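Local atomic coordinates of endo-beta-mannanase (Opitutaceae bacterium TAV5, PDB entry 7BOB), a protein that acts as an exo-beta-1,4-mannosidase of glycoside hydrolase family 5, probably releasing mannose from the ends of beta-1,4-linked manno-oligosaccharides. Residues Val61-Phe66 against Ile108-Trp113; Pro97-Gly102 against Ala132-Ile137. One frame throughout, in Å; residues are numbered along the deposited sequence.

Contact 1 of 2, residues Val61-Phe66 against Ile108-Trp113; sequences VRWPDF and IFWPPW
Trp63 opens the short helix 63-66, and its indole lies among Trp110, Pro111 and Trp113 of segment 108-113. With chi1 at -164°, CG stands anti to the backbone N and the ring system reaches toward that segment. CB lies 4.1 Å from CG of Pro111. Beyond it the pyrrole part of the indole takes a CH-pi contact: Pro111 CG sits over one face, 3.5 Å from the centroid of the five-membered ring and 8° off its normal. Farther along the benzo side, Trp63 CE3 meets Trp110 CZ3 at 3.8 Å, the latter near the indole plane at the edge. On the NE1 flank of the benzo ring, Trp63 CZ2 is 3.6 Å from Trp113 CH2; the edge of Trp113 is directed at the face of Trp63 in an offset edge-to-face pair, planes at 86°. The NE1 groups of both tryptophans are held by Glu67, Trp63 through OE1 and Trp113 through the backbone O. Strand 56-62 is the second strand of the family 5 (beta/alpha)8 barrel, and the contact lies where it leads into the helix, against the loop after strand 107-108. Pro64 continues the seam, its CD 3.2 Å from Phe109 O and its CB against Trp110 O. Arg62, the N-cap residue, packs its CD on Phe109 CB, and its NH1 comes 3.5 Å from Phe109 CD1, guanidinium and ring crossing obliquely. The guanidinium is fixed side-on by Asp65, NE to OD2 at 2.7 Å and NH2 to OD1 at 2.9 Å, while NH1 forms a salt bridge with Glu32.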
loop_
_atom_site.group_PDB
_atom_site.type_symbol
_atom_site.label_atom_id
_atom_site.label_comp_id
_atom_site.label_asym_id
_atom_site.label_seq_id
_atom_site.Cartn_x
_atom_site.Cartn_y
_atom_site.Cartn_z
ATOM N N VAL A 61 -25.694 19.042 -16.799
ATOM C CA VAL A 61 -25.425 20.471 -16.710
ATOM C C VAL A 61 -23.965 20.606 -16.297
ATOM O O VAL A 61 -23.630 20.506 -15.112
ATOM C CB VAL A 61 -26.397 21.145 -15.724
ATOM C CG1 VAL A 61 -26.187 22.647 -15.670
ATOM C CG2 VAL A 61 -27.848 20.832 -16.126
ATOM N N ARG A 62 -23.072 20.751 -17.273
ATOM C CA ARG A 62 -21.642 20.762 -16.974
ATOM C C ARG A 62 -21.281 22.087 -16.301
ATOM O O ARG A 62 -21.331 23.154 -16.933
ATOM C CB ARG A 62 -20.822 20.524 -18.238
ATOM C CG ARG A 62 -19.417 20.041 -17.929
ATOM C CD ARG A 62 -18.636 19.669 -19.187
ATOM N NE ARG A 62 -18.438 20.816 -20.071
ATOM C CZ ARG A 62 -17.519 20.858 -21.029
ATOM N NH1 ARG A 62 -16.708 19.824 -21.219
ATOM N NH2 ARG A 62 -17.391 21.934 -21.783
ATOM N N TRP A 63 -20.929 22.002 -15.013
ATOM C CA TRP A 63 -20.711 23.162 -14.146
ATOM C C TRP A 63 -19.762 24.212 -14.716
ATOM O O TRP A 63 -20.116 25.399 -14.678
ATOM C CB TRP A 63 -20.207 22.681 -12.778
ATOM C CG TRP A 63 -20.306 23.691 -11.681
ATOM C CD1 TRP A 63 -20.773 24.969 -11.776
ATOM C CD2 TRP A 63 -19.936 23.498 -10.307
ATOM N NE1 TRP A 63 -20.710 25.588 -10.548
ATOM C CE2 TRP A 63 -20.198 24.705 -9.631
ATOM C CE3 TRP A 63 -19.399 22.423 -9.588
ATOM C CZ2 TRP A 63 -19.959 24.867 -8.268
ATOM C CZ3 TRP A 63 -19.155 22.588 -8.235
ATOM C CH2 TRP A 63 -19.438 23.808 -7.591
ATOM N N PRO A 64 -18.562 23.877 -15.218
ATOM C CA PRO A 64 -17.711 24.936 -15.797
ATOM C C PRO A 64 -18.414 25.729 -16.878
ATOM O O PRO A 64 -18.214 26.950 -16.970
ATOM C CB PRO A 64 -16.517 24.166 -16.368
ATOM C CG PRO A 64 -16.996 22.707 -16.461
ATOM C CD PRO A 64 -17.904 22.557 -15.286
ATOM N N ASP A 65 -19.243 25.070 -17.696
ATOM C CA ASP A 65 -19.940 25.790 -18.755
ATOM C C ASP A 65 -20.847 26.860 -18.173
ATOM O O ASP A 65 -20.965 27.960 -18.728
ATOM C CB ASP A 65 -20.762 24.814 -19.606
ATOM C CG ASP A 65 -19.906 23.861 -20.427
ATOM O OD1 ASP A 65 -18.881 24.278 -20.999
ATOM O OD2 ASP A 65 -20.287 22.681 -20.527
ATOM N N PHE A 66 -21.484 26.562 -17.042
ATOM C CA PHE A 66 -22.561 27.403 -16.531
ATOM C C PHE A 66 -22.086 28.431 -15.506
ATOM O O PHE A 66 -22.776 29.436 -15.298
ATOM C CB PHE A 66 -23.668 26.536 -15.911
ATOM C CG PHE A 66 -24.589 25.886 -16.924
ATOM C CD1 PHE A 66 -24.195 24.737 -17.609
ATOM C CD2 PHE A 66 -25.858 26.427 -17.193
ATOM C CE1 PHE A 66 -25.044 24.125 -18.549
ATOM C CE2 PHE A 66 -26.711 25.822 -18.133
ATOM C CZ PHE A 66 -26.306 24.676 -18.816
ATOM N N ILE A 108 -12.799 14.837 -15.862
ATOM C CA ILE A 108 -13.364 15.574 -14.739
ATOM C C ILE A 108 -13.381 17.044 -15.121
ATOM O O ILE A 108 -12.345 17.604 -15.505
ATOM C CB ILE A 108 -12.586 15.354 -13.429
ATOM C CG1 ILE A 108 -12.478 13.849 -13.111
ATOM C CG2 ILE A 108 -13.289 16.064 -12.292
ATOM C CD1 ILE A 108 -11.901 13.525 -11.731
ATOM N N PHE A 109 -14.554 17.665 -15.011
ATOM C CA PHE A 109 -14.828 18.973 -15.607
ATOM C C PHE A 109 -15.350 19.868 -14.495
ATOM O O PHE A 109 -16.545 19.848 -14.186
ATOM C CB PHE A 109 -15.837 18.847 -16.752
ATOM C CG PHE A 109 -15.354 17.967 -17.866
ATOM C CD1 PHE A 109 -14.541 18.481 -18.865
ATOM C CD2 PHE A 109 -15.651 16.613 -17.879
ATOM C CE1 PHE A 109 -14.074 17.668 -19.882
ATOM C CE2 PHE A 109 -15.179 15.792 -18.890
ATOM C CZ PHE A 109 -14.390 16.323 -19.897
ATOM N N TRP A 110 -14.464 20.632 -13.894
ATOM C CA TRP A 110 -14.801 21.535 -12.817
ATOM C C TRP A 110 -14.623 22.982 -13.273
ATOM O O TRP A 110 -13.943 23.258 -14.271
ATOM C CB TRP A 110 -13.919 21.272 -11.583
ATOM C CG TRP A 110 -14.169 19.983 -10.837
ATOM C CD1 TRP A 110 -13.211 19.118 -10.372
ATOM C CD2 TRP A 110 -15.441 19.420 -10.444
ATOM N NE1 TRP A 110 -13.804 18.060 -9.720
ATOM C CE2 TRP A 110 -15.170 18.217 -9.755
ATOM C CE3 TRP A 110 -16.774 19.818 -10.599
ATOM C CZ2 TRP A 110 -16.188 17.405 -9.226
ATOM C CZ3 TRP A 110 -17.785 19.007 -10.074
ATOM C CH2 TRP A 110 -17.480 17.815 -9.398
ATOM N N PRO A 111 -15.240 23.935 -12.579
ATOM C CA PRO A 111 -15.011 25.340 -12.928
ATOM C C PRO A 111 -13.557 25.702 -12.737
ATOM O O PRO A 111 -12.866 25.143 -11.862
ATOM C CB PRO A 111 -15.922 26.101 -11.953
ATOM C CG PRO A 111 -17.055 25.127 -11.671
ATOM C CD PRO A 111 -16.360 23.754 -11.634
ATOM N N PRO A 112 -13.024 26.608 -13.562
ATOM C CA PRO A 112 -11.590 26.937 -13.457
ATOM C C PRO A 112 -11.196 27.541 -12.119
ATOM O O PRO A 112 -10.036 27.405 -11.717
ATOM C CB PRO A 112 -11.361 27.919 -14.613
ATOM C CG PRO A 112 -12.724 28.411 -15.015
ATOM C CD PRO A 112 -13.681 27.299 -14.686
ATOM N N TRP A 113 -12.134 28.160 -11.399
ATOM C CA TRP A 113 -11.850 28.765 -10.104
ATOM C C TRP A 113 -11.809 27.762 -8.957
ATOM O O TRP A 113 -11.610 28.168 -7.803
ATOM C CB TRP A 113 -12.881 29.846 -9.794
ATOM C CG TRP A 113 -14.286 29.480 -10.151
ATOM C CD1 TRP A 113 -14.945 29.765 -11.324
ATOM C CD2 TRP A 113 -15.230 28.786 -9.322
ATOM N NE1 TRP A 113 -16.233 29.307 -11.263
ATOM C CE2 TRP A 113 -16.436 28.697 -10.048
ATOM C CE3 TRP A 113 -15.178 28.250 -8.034
ATOM C CZ2 TRP A 113 -17.573 28.067 -9.536
ATOM C CZ3 TRP A 113 -16.315 27.638 -7.524
ATOM C CH2 TRP A 113 -17.493 27.549 -8.276
#

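Contact 2 of 2, residues Pro97-Gly102 against Ala132-Ile137; sequences PSLFVG and AYARTI
One hydrogen bond joins strand and helix: Tyr133 OH donates to Leu99 O over 2.9 Å. The hydroxyl lies above the carbonyl plane, 33° out of it, while Leu99 O sits near the plane of the phenol ring, at its edge. Leu99 O also receives a weak bond from Val101 N, closing an inverse gamma turn centred on Phe100, where the chain turns a corner. The aromatic contact is edge-to-face, with the edge of Tyr133 directed at the face of Phe100, centroids 5.6 Å apart and planes at 76°; Tyr133 CD2 approaches Phe100 CE1 to 3.9 Å. Tyr133 CG stands anti to the backbone N, which sends the ring across to the strand. An alanine here would remove the phenol, with its bond to Leu99 O and its edge on Phe100, and would probably loosen the join between helix and strand at this corner. Apolar contacts complete the interface: Leu99 CD2 meets Ile137 CG2 at 3.7 Å, and Ala134 CB lies 4.2 Å from Phe100 CE2. The axes of strand 97-99 and helix 132-137 run nearly antiparallel, at 158°, and approach to 10.1 Å, as in a beta-alpha unit of a (beta/alpha)8 barrel; these are parts of strand 94-101 and helix 124-141. Helix 168-183 touches Leu99, Phe100 and Ala134, and strands 56-62 and 151-154 flank the strand.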
loop_
_atom_site.group_PDB
_atom_site.type_symbol
_atom_site.label_atom_id
_atom_site.label_comp_id
_atom_site.label_asym_id
_atom_site.label_seq_id
_atom_site.Cartn_x
_atom_site.Cartn_y
_atom_site.Cartn_z
ATOM N N PRO A 97 -32.133 16.187 -15.391
ATOM C CA PRO A 97 -30.908 16.987 -15.471
ATOM C C PRO A 97 -29.989 16.662 -14.312
ATOM O O PRO A 97 -30.434 16.495 -13.174
ATOM C CB PRO A 97 -31.425 18.435 -15.392
ATOM C CG PRO A 97 -32.640 18.328 -14.524
ATOM C CD PRO A 97 -33.254 16.944 -14.801
ATOM N N SER A 98 -28.696 16.572 -14.607
ATOM C CA SER A 98 -27.685 16.201 -13.619
ATOM C C SER A 98 -26.796 17.409 -13.384
ATOM O O SER A 98 -26.203 17.928 -14.336
ATOM C CB SER A 98 -26.876 14.996 -14.103
ATOM O OG SER A 98 -25.967 14.532 -13.118
ATOM N N LEU A 99 -26.709 17.851 -12.119
ATOM C CA LEU A 99 -26.135 19.156 -11.771
ATOM C C LEU A 99 -24.618 19.106 -11.619
ATOM O O LEU A 99 -23.888 19.824 -12.315
ATOM C CB LEU A 99 -26.767 19.684 -10.474
ATOM C CG LEU A 99 -28.302 19.784 -10.499
ATOM C CD1 LEU A 99 -28.844 20.656 -9.369
ATOM C CD2 LEU A 99 -28.817 20.294 -11.846
ATOM N N PHE A 100 -24.128 18.284 -10.684
ATOM C CA PHE A 100 -22.731 18.346 -10.259
ATOM C C PHE A 100 -21.917 17.428 -11.159
ATOM O O PHE A 100 -21.670 16.259 -10.868
ATOM C CB PHE A 100 -22.610 18.005 -8.779
ATOM C CG PHE A 100 -22.992 19.150 -7.875
ATOM C CD1 PHE A 100 -22.128 20.221 -7.684
ATOM C CD2 PHE A 100 -24.225 19.174 -7.244
ATOM C CE1 PHE A 100 -22.488 21.294 -6.867
ATOM C CE2 PHE A 100 -24.593 20.237 -6.419
ATOM C CZ PHE A 100 -23.737 21.299 -6.235
ATOM N N VAL A 101 -21.534 17.980 -12.305
ATOM C CA VAL A 101 -20.816 17.272 -13.356
ATOM C C VAL A 101 -19.711 18.209 -13.831
ATOM O O VAL A 101 -19.998 19.211 -14.492
ATOM C CB VAL A 101 -21.732 16.889 -14.532
ATOM C CG1 VAL A 101 -20.969 16.102 -15.566
ATOM C CG2 VAL A 101 -22.957 16.095 -14.055
ATOM N N GLY A 102 -18.458 17.902 -13.493
ATOM C CA GLY A 102 -18.114 16.748 -12.684
ATOM C C GLY A 102 -17.507 15.590 -13.461
ATOM O O GLY A 102 -16.884 15.780 -14.510
ATOM N N ALA A 132 -24.981 27.587 -3.935
ATOM C CA ALA A 132 -25.540 28.647 -4.770
ATOM C C ALA A 132 -25.777 28.149 -6.186
ATOM O O ALA A 132 -26.800 28.466 -6.800
ATOM C CB ALA A 132 -24.613 29.855 -4.774
ATOM N N TYR A 133 -24.854 27.336 -6.706
ATOM C CA TYR A 133 -25.007 26.798 -8.056
ATOM C C TYR A 133 -26.200 25.854 -8.143
ATOM O O TYR A 133 -26.945 25.876 -9.127
ATOM C CB TYR A 133 -23.722 26.083 -8.474
ATOM C CG TYR A 133 -23.848 25.179 -9.681
ATOM C CD1 TYR A 133 -24.072 25.703 -10.951
ATOM C CD2 TYR A 133 -23.710 23.795 -9.550
ATOM C CE1 TYR A 133 -24.164 24.871 -12.069
ATOM C CE2 TYR A 133 -23.806 22.949 -10.651
ATOM C CZ TYR A 133 -24.026 23.491 -11.907
ATOM O OH TYR A 133 -24.110 22.652 -12.999
ATOM N N ALA A 134 -26.401 25.025 -7.121
ATOM C CA ALA A 134 -27.559 24.139 -7.133
ATOM C C ALA A 134 -28.856 24.938 -7.102
ATOM O O ALA A 134 -29.807 24.631 -7.834
ATOM C CB ALA A 134 -27.501 23.172 -5.951
ATOM N N ARG A 135 -28.913 25.965 -6.250
ATOM C CA ARG A 135 -30.106 26.800 -6.192
ATOM C C ARG A 135 -30.337 27.524 -7.515
ATOM O O ARG A 135 -31.479 27.599 -7.992
ATOM C CB ARG A 135 -29.993 27.793 -5.035
ATOM C CG ARG A 135 -31.218 28.695 -4.931
ATOM C CD ARG A 135 -31.289 29.427 -3.600
ATOM N NE ARG A 135 -30.085 30.229 -3.394
ATOM C CZ ARG A 135 -29.128 29.946 -2.507
ATOM N NH1 ARG A 135 -29.231 28.874 -1.723
ATOM N NH2 ARG A 135 -28.064 30.744 -2.401
ATOM N N THR A 136 -29.265 27.995 -8.156
ATOM C CA THR A 136 -29.413 28.721 -9.413
ATOM C C THR A 136 -29.996 27.839 -10.505
ATOM O O THR A 136 -30.912 28.250 -11.224
ATOM C CB THR A 136 -28.076 29.271 -9.871
ATOM O OG1 THR A 136 -27.563 30.165 -8.877
ATOM C CG2 THR A 136 -28.258 29.991 -11.192
ATOM N N ILE A 137 -29.442 26.642 -10.690
ATOM C CA ILE A 137 -29.953 25.767 -11.739
ATOM C C ILE A 137 -31.393 25.384 -11.442
ATOM O O ILE A 137 -32.263 25.470 -12.317
ATOM C CB ILE A 137 -29.065 24.524 -11.916
ATOM C CG1 ILE A 137 -27.614 24.936 -12.190
ATOM C CG2 ILE A 137 -29.605 23.670 -13.050
ATOM C CD1 ILE A 137 -27.444 25.808 -13.441
#

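How the contacts relate
The centres of the two contacts lie about 10 Å apart, and their segments alternate along the chain: 61-66, 97-102, 108-113, 132-137. Both reach the parallel sheet of the (beta/alpha)8 barrel, in which strands 56-62 and 94-101 are neighbours. Val61 N probably bonds to Ser98 O, and Phe109 O to Gly102 N just past the end of strand 94-101. Rings from strand 94-101, helix 124-141 and the loop at Trp113 meet around Trp63, its indole stacked on Tyr133 and edge-to-face with Phe100. Contact 1 lies at the C-terminal end of strand 56-62 and beside that of 94-101, the side on which (beta/alpha)8 enzymes carry their active sites, while contact 2 packs helix 124-141 on the barrel's outside.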